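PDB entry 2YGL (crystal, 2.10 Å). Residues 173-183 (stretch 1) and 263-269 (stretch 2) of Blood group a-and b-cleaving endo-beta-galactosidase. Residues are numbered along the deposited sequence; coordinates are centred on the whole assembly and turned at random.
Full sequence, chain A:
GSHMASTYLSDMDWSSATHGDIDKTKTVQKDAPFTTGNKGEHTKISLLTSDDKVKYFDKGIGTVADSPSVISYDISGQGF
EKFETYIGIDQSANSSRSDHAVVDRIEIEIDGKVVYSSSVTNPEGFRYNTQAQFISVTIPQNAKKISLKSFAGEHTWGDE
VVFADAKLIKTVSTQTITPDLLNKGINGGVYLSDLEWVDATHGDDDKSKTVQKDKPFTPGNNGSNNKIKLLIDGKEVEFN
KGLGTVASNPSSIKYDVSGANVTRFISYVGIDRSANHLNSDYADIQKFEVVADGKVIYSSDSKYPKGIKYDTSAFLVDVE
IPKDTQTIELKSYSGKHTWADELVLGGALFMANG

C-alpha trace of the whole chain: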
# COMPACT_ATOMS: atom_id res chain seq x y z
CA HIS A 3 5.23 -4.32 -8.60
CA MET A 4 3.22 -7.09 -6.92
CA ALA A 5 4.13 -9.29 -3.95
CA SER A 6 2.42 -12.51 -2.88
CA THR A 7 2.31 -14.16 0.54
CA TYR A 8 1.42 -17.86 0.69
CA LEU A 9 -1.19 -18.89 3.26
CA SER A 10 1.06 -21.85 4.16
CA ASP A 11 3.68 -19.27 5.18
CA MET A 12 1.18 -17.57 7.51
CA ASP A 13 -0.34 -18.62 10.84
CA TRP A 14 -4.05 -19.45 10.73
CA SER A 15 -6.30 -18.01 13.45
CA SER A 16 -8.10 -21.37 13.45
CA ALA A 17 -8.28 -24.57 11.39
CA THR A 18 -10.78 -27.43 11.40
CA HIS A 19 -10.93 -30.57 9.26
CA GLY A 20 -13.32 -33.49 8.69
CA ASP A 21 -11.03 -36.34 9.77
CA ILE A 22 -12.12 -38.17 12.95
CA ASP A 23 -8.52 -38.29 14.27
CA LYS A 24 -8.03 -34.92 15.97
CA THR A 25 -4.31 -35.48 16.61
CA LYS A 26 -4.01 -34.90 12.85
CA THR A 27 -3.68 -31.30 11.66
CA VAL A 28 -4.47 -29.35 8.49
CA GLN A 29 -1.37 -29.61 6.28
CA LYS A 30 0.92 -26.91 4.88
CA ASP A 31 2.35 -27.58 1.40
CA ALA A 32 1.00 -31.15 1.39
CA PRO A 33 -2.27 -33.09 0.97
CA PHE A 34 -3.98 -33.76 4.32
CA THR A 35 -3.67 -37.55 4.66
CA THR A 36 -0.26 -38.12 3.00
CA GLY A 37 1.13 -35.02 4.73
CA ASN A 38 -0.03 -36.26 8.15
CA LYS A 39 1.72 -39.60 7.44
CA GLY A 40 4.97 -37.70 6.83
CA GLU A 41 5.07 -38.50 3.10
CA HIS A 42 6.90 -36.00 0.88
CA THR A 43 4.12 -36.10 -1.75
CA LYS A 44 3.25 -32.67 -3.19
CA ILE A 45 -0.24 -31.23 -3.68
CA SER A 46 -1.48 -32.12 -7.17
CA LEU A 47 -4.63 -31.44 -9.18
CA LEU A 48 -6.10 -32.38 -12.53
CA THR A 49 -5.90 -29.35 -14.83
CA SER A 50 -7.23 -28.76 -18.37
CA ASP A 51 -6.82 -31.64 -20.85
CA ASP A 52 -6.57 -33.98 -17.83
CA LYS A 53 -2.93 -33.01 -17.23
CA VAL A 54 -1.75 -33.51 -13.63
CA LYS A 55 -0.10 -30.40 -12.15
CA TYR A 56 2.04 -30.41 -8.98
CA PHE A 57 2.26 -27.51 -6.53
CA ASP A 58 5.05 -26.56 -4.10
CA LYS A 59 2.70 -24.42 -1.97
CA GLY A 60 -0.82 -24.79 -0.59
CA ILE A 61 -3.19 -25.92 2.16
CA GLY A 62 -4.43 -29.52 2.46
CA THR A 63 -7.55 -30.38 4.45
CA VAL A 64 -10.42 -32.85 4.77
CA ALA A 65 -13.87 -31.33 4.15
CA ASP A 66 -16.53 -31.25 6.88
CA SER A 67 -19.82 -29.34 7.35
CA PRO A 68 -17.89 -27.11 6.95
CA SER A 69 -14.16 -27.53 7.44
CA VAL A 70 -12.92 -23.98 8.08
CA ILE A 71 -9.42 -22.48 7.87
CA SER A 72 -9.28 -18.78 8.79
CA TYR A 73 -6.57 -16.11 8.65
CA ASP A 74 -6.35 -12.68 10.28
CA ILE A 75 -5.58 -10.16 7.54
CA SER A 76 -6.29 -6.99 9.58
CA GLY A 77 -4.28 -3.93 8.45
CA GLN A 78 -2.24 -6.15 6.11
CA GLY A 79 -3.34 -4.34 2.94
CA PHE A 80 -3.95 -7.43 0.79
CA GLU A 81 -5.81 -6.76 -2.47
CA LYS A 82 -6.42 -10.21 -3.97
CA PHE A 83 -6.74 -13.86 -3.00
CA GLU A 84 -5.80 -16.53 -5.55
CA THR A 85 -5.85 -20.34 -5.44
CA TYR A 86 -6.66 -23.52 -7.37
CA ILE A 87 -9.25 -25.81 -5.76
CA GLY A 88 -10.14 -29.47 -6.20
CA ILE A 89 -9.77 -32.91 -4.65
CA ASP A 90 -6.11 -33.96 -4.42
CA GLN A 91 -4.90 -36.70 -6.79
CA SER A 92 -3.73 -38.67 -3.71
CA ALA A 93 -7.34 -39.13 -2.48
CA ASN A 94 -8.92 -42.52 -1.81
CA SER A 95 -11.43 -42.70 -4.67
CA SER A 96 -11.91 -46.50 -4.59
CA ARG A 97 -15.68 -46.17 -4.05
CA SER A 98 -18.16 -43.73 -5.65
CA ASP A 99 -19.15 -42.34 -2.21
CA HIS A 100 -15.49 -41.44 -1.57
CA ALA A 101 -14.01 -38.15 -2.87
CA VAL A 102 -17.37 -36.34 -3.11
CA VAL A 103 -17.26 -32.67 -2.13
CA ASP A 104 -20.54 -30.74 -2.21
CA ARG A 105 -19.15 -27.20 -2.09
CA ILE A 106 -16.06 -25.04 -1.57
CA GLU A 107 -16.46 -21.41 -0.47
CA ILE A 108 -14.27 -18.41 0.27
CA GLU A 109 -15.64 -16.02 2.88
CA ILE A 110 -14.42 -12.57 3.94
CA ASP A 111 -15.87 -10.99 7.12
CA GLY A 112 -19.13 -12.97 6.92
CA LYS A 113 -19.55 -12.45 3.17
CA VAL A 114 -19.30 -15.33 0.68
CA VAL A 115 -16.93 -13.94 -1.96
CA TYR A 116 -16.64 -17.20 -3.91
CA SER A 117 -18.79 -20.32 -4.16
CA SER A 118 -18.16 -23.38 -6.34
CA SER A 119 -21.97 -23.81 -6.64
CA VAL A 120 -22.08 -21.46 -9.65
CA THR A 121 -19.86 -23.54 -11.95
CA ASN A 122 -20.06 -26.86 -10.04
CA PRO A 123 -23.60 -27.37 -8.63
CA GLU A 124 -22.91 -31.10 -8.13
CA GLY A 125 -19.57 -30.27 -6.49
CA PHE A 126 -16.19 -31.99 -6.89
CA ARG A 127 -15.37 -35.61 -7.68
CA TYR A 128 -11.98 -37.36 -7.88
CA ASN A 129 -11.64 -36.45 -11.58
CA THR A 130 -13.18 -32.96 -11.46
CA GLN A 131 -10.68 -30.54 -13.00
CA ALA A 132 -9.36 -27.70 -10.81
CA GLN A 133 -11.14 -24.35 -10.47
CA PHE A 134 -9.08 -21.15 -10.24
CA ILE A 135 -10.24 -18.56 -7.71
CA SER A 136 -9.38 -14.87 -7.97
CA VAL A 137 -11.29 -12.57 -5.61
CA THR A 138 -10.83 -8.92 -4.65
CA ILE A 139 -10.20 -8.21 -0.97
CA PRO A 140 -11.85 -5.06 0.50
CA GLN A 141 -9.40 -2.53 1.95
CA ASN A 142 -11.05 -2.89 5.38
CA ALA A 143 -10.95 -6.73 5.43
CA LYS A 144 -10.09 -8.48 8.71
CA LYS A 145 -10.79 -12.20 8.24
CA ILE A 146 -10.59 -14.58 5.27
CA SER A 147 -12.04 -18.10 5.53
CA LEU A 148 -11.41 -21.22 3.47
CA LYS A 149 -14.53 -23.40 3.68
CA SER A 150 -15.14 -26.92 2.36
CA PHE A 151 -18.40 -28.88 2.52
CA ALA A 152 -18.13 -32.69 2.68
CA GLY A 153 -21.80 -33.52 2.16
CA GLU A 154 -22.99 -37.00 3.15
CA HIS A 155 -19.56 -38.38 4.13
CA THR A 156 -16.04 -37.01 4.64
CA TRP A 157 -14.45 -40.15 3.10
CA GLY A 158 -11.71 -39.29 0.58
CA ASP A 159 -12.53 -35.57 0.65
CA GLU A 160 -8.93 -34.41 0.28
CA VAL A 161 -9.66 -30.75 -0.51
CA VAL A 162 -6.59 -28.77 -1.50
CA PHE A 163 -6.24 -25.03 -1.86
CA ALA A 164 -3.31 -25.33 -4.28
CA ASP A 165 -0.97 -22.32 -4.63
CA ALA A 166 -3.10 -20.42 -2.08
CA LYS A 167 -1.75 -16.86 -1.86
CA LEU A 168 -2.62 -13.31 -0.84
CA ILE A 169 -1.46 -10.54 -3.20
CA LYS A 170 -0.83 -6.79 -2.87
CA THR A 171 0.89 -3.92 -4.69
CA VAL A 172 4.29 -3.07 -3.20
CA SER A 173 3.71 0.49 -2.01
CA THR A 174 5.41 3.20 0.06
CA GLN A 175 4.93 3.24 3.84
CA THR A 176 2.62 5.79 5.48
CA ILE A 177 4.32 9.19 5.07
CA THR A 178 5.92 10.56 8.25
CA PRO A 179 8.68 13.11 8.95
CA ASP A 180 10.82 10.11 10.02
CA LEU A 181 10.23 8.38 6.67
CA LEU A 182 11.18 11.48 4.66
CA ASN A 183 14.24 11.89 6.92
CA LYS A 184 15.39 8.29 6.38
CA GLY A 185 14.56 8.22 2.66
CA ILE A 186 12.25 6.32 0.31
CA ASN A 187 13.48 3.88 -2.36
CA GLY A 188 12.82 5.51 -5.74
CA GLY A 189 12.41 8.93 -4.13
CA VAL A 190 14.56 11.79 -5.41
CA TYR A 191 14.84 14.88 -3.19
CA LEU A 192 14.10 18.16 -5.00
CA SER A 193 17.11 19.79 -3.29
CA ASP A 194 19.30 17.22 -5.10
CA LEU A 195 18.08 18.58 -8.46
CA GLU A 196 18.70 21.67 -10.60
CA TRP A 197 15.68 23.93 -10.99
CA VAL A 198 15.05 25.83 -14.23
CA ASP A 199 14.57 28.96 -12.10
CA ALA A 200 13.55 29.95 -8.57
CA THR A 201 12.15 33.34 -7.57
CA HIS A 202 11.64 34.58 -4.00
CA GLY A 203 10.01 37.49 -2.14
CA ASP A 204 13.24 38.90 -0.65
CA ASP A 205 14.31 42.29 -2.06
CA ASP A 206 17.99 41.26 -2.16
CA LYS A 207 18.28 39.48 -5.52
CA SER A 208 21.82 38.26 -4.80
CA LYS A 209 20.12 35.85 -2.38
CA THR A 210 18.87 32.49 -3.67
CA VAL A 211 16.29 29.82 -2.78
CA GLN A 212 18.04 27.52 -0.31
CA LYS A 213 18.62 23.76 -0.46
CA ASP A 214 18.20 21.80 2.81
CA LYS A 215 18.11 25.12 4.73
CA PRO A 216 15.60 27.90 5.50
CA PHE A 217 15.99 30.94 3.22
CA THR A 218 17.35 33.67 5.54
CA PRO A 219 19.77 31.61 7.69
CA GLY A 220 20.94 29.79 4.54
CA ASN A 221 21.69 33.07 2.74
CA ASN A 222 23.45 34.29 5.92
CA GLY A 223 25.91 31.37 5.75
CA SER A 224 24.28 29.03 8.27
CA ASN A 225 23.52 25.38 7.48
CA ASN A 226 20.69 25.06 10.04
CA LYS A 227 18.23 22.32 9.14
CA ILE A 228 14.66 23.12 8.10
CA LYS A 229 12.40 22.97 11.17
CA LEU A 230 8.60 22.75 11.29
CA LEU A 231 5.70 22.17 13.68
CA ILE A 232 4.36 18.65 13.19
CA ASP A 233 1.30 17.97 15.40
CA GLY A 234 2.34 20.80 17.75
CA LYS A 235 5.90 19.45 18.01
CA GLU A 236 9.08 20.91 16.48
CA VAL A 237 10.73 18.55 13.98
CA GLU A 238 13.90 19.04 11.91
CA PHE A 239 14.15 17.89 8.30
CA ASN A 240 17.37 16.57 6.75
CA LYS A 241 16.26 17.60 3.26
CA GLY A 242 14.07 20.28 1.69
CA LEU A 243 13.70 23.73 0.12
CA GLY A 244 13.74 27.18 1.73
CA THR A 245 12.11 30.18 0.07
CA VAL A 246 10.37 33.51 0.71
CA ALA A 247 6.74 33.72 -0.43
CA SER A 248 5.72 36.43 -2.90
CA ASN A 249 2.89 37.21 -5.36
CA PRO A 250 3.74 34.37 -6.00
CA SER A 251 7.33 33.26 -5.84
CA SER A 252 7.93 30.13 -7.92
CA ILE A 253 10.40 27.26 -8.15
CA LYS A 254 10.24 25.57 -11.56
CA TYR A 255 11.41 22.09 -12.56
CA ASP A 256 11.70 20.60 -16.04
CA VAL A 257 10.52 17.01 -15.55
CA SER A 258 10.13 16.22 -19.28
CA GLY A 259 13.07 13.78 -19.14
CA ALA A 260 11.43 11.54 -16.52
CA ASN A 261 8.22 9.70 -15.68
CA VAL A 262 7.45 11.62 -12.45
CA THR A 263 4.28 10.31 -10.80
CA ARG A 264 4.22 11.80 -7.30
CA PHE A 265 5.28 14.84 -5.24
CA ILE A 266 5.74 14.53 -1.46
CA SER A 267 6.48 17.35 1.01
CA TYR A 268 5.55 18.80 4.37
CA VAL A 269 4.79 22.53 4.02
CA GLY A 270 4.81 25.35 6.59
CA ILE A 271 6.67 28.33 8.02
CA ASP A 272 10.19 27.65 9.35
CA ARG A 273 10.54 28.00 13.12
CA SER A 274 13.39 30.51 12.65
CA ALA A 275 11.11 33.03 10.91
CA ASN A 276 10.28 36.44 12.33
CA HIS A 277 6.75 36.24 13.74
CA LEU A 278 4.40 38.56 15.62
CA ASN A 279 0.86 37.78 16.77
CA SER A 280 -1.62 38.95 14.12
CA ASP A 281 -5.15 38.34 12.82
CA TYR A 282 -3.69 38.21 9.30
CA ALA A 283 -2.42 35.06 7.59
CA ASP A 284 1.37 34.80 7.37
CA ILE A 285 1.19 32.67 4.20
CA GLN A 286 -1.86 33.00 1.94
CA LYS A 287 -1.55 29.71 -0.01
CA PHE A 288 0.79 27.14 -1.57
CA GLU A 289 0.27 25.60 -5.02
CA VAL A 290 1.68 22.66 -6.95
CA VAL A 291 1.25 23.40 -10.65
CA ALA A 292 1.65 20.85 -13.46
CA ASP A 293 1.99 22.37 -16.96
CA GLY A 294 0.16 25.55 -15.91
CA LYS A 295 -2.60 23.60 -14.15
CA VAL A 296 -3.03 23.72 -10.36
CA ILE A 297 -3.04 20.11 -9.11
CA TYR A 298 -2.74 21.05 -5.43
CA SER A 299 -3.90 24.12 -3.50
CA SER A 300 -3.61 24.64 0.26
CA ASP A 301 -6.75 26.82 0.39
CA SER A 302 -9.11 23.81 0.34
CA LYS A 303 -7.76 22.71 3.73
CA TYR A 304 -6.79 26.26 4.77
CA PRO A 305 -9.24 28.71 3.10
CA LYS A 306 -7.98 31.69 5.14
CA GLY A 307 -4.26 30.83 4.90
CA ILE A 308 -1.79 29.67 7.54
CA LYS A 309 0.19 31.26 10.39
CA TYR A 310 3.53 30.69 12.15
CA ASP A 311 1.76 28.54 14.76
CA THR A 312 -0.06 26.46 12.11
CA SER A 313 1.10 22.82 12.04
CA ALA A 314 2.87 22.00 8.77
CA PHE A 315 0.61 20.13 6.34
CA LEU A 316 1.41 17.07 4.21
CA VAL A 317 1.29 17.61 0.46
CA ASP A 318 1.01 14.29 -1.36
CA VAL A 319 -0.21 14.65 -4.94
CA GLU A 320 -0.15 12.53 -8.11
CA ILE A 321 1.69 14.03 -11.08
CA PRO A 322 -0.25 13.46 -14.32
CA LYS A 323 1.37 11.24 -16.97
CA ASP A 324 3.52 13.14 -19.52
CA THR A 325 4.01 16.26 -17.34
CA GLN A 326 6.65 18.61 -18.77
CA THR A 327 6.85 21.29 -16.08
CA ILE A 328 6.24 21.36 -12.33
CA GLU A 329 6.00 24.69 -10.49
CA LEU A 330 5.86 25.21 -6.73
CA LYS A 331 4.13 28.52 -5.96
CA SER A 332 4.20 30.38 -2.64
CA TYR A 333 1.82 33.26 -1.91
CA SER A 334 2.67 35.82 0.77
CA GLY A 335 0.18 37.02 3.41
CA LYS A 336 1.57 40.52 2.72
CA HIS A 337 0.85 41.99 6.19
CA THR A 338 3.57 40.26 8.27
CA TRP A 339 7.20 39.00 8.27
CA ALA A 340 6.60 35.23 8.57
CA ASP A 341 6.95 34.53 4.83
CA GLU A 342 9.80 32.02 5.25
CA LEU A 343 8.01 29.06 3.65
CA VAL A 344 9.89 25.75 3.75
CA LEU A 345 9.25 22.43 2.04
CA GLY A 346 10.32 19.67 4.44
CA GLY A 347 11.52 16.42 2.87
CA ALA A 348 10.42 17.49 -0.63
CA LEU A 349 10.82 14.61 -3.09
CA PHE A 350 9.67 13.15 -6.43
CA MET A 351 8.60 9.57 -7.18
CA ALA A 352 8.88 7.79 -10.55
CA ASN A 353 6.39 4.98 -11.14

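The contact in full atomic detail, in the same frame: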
# COMPACT_ATOMS: atom_id res chain seq x y z
N SER A 173 3.93 -0.94 -2.10
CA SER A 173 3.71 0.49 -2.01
C SER A 173 4.57 1.13 -0.92
O SER A 173 5.12 0.43 -0.07
CB SER A 173 2.22 0.78 -1.75
OG SER A 173 1.98 2.17 -1.63
N THR A 174 4.68 2.45 -0.96
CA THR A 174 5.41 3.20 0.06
C THR A 174 4.71 3.09 1.41
O THR A 174 3.48 2.91 1.47
CB THR A 174 5.56 4.69 -0.33
OG1 THR A 174 4.27 5.28 -0.53
CG2 THR A 174 6.38 4.84 -1.60
N GLN A 175 5.48 3.20 2.48
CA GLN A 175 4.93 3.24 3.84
C GLN A 175 4.17 4.54 4.05
O GLN A 175 4.33 5.50 3.27
CB GLN A 175 6.05 3.11 4.88
CG GLN A 175 6.83 1.79 4.82
CD GLN A 175 6.06 0.62 5.42
OE1 GLN A 175 5.56 -0.24 4.70
NE2 GLN A 175 5.97 0.58 6.75
N THR A 176 3.32 4.57 5.07
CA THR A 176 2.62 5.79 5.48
C THR A 176 3.64 6.92 5.67
O THR A 176 4.65 6.74 6.36
CB THR A 176 1.80 5.57 6.77
OG1 THR A 176 0.95 4.43 6.60
CG2 THR A 176 0.95 6.79 7.10
N ILE A 177 3.38 8.07 5.05
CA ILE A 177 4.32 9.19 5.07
C ILE A 177 4.41 9.81 6.46
O ILE A 177 3.40 10.18 7.06
CB ILE A 177 3.95 10.28 4.02
CG1 ILE A 177 3.67 9.67 2.64
CG2 ILE A 177 5.03 11.38 3.96
CD1 ILE A 177 4.84 8.95 1.98
N THR A 178 5.63 9.89 6.98
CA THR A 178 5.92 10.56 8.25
C THR A 178 7.18 11.42 8.07
O THR A 178 7.94 11.20 7.13
CB THR A 178 6.16 9.55 9.40
OG1 THR A 178 7.37 8.81 9.15
CG2 THR A 178 4.99 8.59 9.56
N PRO A 179 7.40 12.40 8.97
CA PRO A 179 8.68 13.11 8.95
C PRO A 179 9.87 12.16 9.02
O PRO A 179 10.83 12.32 8.26
CB PRO A 179 8.60 14.00 10.19
CG PRO A 179 7.15 14.30 10.32
CD PRO A 179 6.44 13.05 9.89
N ASP A 180 9.79 11.16 9.90
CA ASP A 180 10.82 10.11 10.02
C ASP A 180 11.13 9.43 8.69
O ASP A 180 12.30 9.24 8.34
CB ASP A 180 10.40 9.05 11.05
CG ASP A 180 10.76 9.45 12.47
OD1 ASP A 180 11.67 10.28 12.65
OD2 ASP A 180 10.13 8.90 13.40
N LEU A 181 10.08 9.06 7.95
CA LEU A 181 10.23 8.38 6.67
C LEU A 181 10.94 9.26 5.64
O LEU A 181 11.82 8.80 4.92
CB LEU A 181 8.87 7.90 6.14
CG LEU A 181 8.83 7.27 4.74
CD1 LEU A 181 9.65 5.98 4.66
CD2 LEU A 181 7.39 7.01 4.31
N LEU A 182 10.55 10.53 5.58
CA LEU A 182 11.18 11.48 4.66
C LEU A 182 12.61 11.82 5.08
O LEU A 182 13.44 12.15 4.23
CB LEU A 182 10.33 12.76 4.50
CG LEU A 182 8.91 12.60 3.95
CD1 LEU A 182 8.27 13.95 3.67
CD2 LEU A 182 8.87 11.73 2.69
N ASN A 183 12.89 11.70 6.38
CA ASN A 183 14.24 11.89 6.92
C ASN A 183 15.17 10.70 6.67
O ASN A 183 16.38 10.88 6.50
CB ASN A 183 14.19 12.22 8.41
CG ASN A 183 13.75 13.65 8.68
OD1 ASN A 183 13.11 13.94 9.70
ND2 ASN A 183 14.10 14.56 7.78
N THR A 263 5.66 10.68 -11.10
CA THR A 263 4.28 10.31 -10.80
C THR A 263 3.73 10.89 -9.50
O THR A 263 2.52 10.86 -9.27
CB THR A 263 4.12 8.77 -10.74
OG1 THR A 263 5.03 8.24 -9.77
CG2 THR A 263 4.39 8.14 -12.10
N ARG A 264 4.61 11.42 -8.66
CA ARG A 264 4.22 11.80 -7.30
C ARG A 264 5.13 12.89 -6.72
O ARG A 264 6.34 12.89 -6.95
CB ARG A 264 4.26 10.56 -6.41
CG ARG A 264 3.38 10.58 -5.17
CD ARG A 264 3.47 9.23 -4.46
NE ARG A 264 2.84 9.24 -3.14
CZ ARG A 264 3.02 8.29 -2.22
NH1 ARG A 264 3.81 7.25 -2.47
NH2 ARG A 264 2.41 8.38 -1.05
N PHE A 265 4.53 13.82 -5.99
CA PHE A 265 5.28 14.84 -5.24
C PHE A 265 4.91 14.78 -3.76
O PHE A 265 3.73 14.83 -3.41
CB PHE A 265 5.01 16.24 -5.82
CG PHE A 265 5.54 17.36 -4.96
CD1 PHE A 265 6.91 17.62 -4.88
CD2 PHE A 265 4.66 18.16 -4.23
CE1 PHE A 265 7.39 18.65 -4.08
CE2 PHE A 265 5.14 19.20 -3.43
CZ PHE A 265 6.51 19.45 -3.36
N ILE A 266 5.93 14.66 -2.91
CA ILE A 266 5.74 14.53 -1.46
C ILE A 266 6.52 15.60 -0.71
O ILE A 266 7.74 15.71 -0.88
CB ILE A 266 6.23 13.16 -0.90
CG1 ILE A 266 5.86 12.00 -1.84
CG2 ILE A 266 5.73 12.94 0.53
CD1 ILE A 266 4.42 11.65 -1.84
N SER A 267 5.83 16.36 0.14
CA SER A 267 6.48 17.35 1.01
C SER A 267 5.58 17.81 2.15
O SER A 267 4.37 17.98 1.97
CB SER A 267 6.93 18.57 0.20
OG SER A 267 7.71 19.44 1.00
N TYR A 268 6.18 18.02 3.31
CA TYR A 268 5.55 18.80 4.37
C TYR A 268 5.77 20.28 4.07
O TYR A 268 6.82 20.66 3.56
CB TYR A 268 6.11 18.42 5.75
CG TYR A 268 5.60 17.09 6.22
CD1 TYR A 268 4.36 16.97 6.87
CD2 TYR A 268 6.33 15.93 6.00
CE1 TYR A 268 3.88 15.74 7.29
CE2 TYR A 268 5.87 14.69 6.42
CZ TYR A 268 4.64 14.60 7.06
OH TYR A 268 4.18 13.37 7.47
N VAL A 269 4.76 21.10 4.36
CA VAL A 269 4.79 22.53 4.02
C VAL A 269 4.35 23.38 5.21
O VAL A 269 3.29 23.13 5.80
CB VAL A 269 3.89 22.86 2.79
CG1 VAL A 269 4.00 24.33 2.40
CG2 VAL A 269 4.25 21.98 1.60
O HOH W 1 2.45 6.31 1.42

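Stretch 2 is a β-strand, and its residues alternate in direction. Arg264, Ile266 and Tyr268 point their CA-to-CB bonds toward stretch 1. Stretch 1 begins as an extended loop and turns into a helix at Pro179. Contact is modest: 373 Å² is buried, both sides summed. The touching residues lie at least 84 positions apart in sequence, so the fold brings them together.

Thr263 makes no contact with stretch 1. Its hydroxyl is hydrogen-bonded elsewhere in the structure.

Arg264 makes a direct hydrogen bond to stretch 1. Its side chain is extended, with chi1, chi2 and chi3 all t. This length matters, because the CA atoms of Arg264 and Thr174 are 11.4 Å apart. At the end of the reach, Arg264 NH1 donates to Thr174 OG1 at 2.8 Å. The N-H...acceptor angle is 177°, so the bond is almost straight. Thr174 OG1 sits at the edge of the guanidinium, near its plane, where the N-H groups point. Thr174 has its CB toward the strand, and its p rotamer accompanies this placement of the hydroxyl. Water 1 adds a second route between the stretches. Its oxygen accepts from Arg264 NH2 at 3.2 Å and donates to Gln175 O at 2.8 Å. It is also hydrogen-bonded to Thr174 OG1, 2.9 Å from the water oxygen. Arg264 therefore holds the loop both directly and through water. Ile177 CD1 packs 3.9 Å from Arg264 NH2, so the polar end of the contact adjoins an apolar one.

Phe265 is buried but out of reach of stretch 1.

Ile266 starts the apolar part. Ile177 CG2 meets Ile266 CG2 at 3.8 Å, and Leu182 CD2 approaches Ile266 CG2 at 4.0 Å. One methyl of the strand thus touches both the loop and the helix. Branched aliphatic side chains suit this place, since they fill space and require no polar partner.

Ser267 points away from stretch 1. Its OG donates to Tyr268 O at 3.0 Å, which satisfies the buried hydroxyl within the strand.

Tyr268 has the largest area covered in the contact, 96 Å². Its ring reaches to the start of the helix. Leu182 CD1 lies 3.6 Å from Tyr268 CD2, Pro179 CD 3.7 Å from Tyr268 CZ, and Ile177 CG2 4.2 Å from Tyr268 CE2. The large ring suits a site where it can meet several apolar groups at once. The hydroxyl reaches the turn into the helix: Tyr268 OH is 3.4 Å from Thr178 CA and 3.3 Å from Ile177 O. Thr178 caps the helix at its start. Its CB points away from the strand, and Thr178 OG1 accepts from Leu181 N at 3.0 Å. Pro179 suits the first turn, where its missing amide hydrogen costs no helical bond. Leu182 N donates to Thr178 O at 3.1 Å, and Leu182 points its CB toward the strand.

Val269 is buried and out of reach of stretch 1.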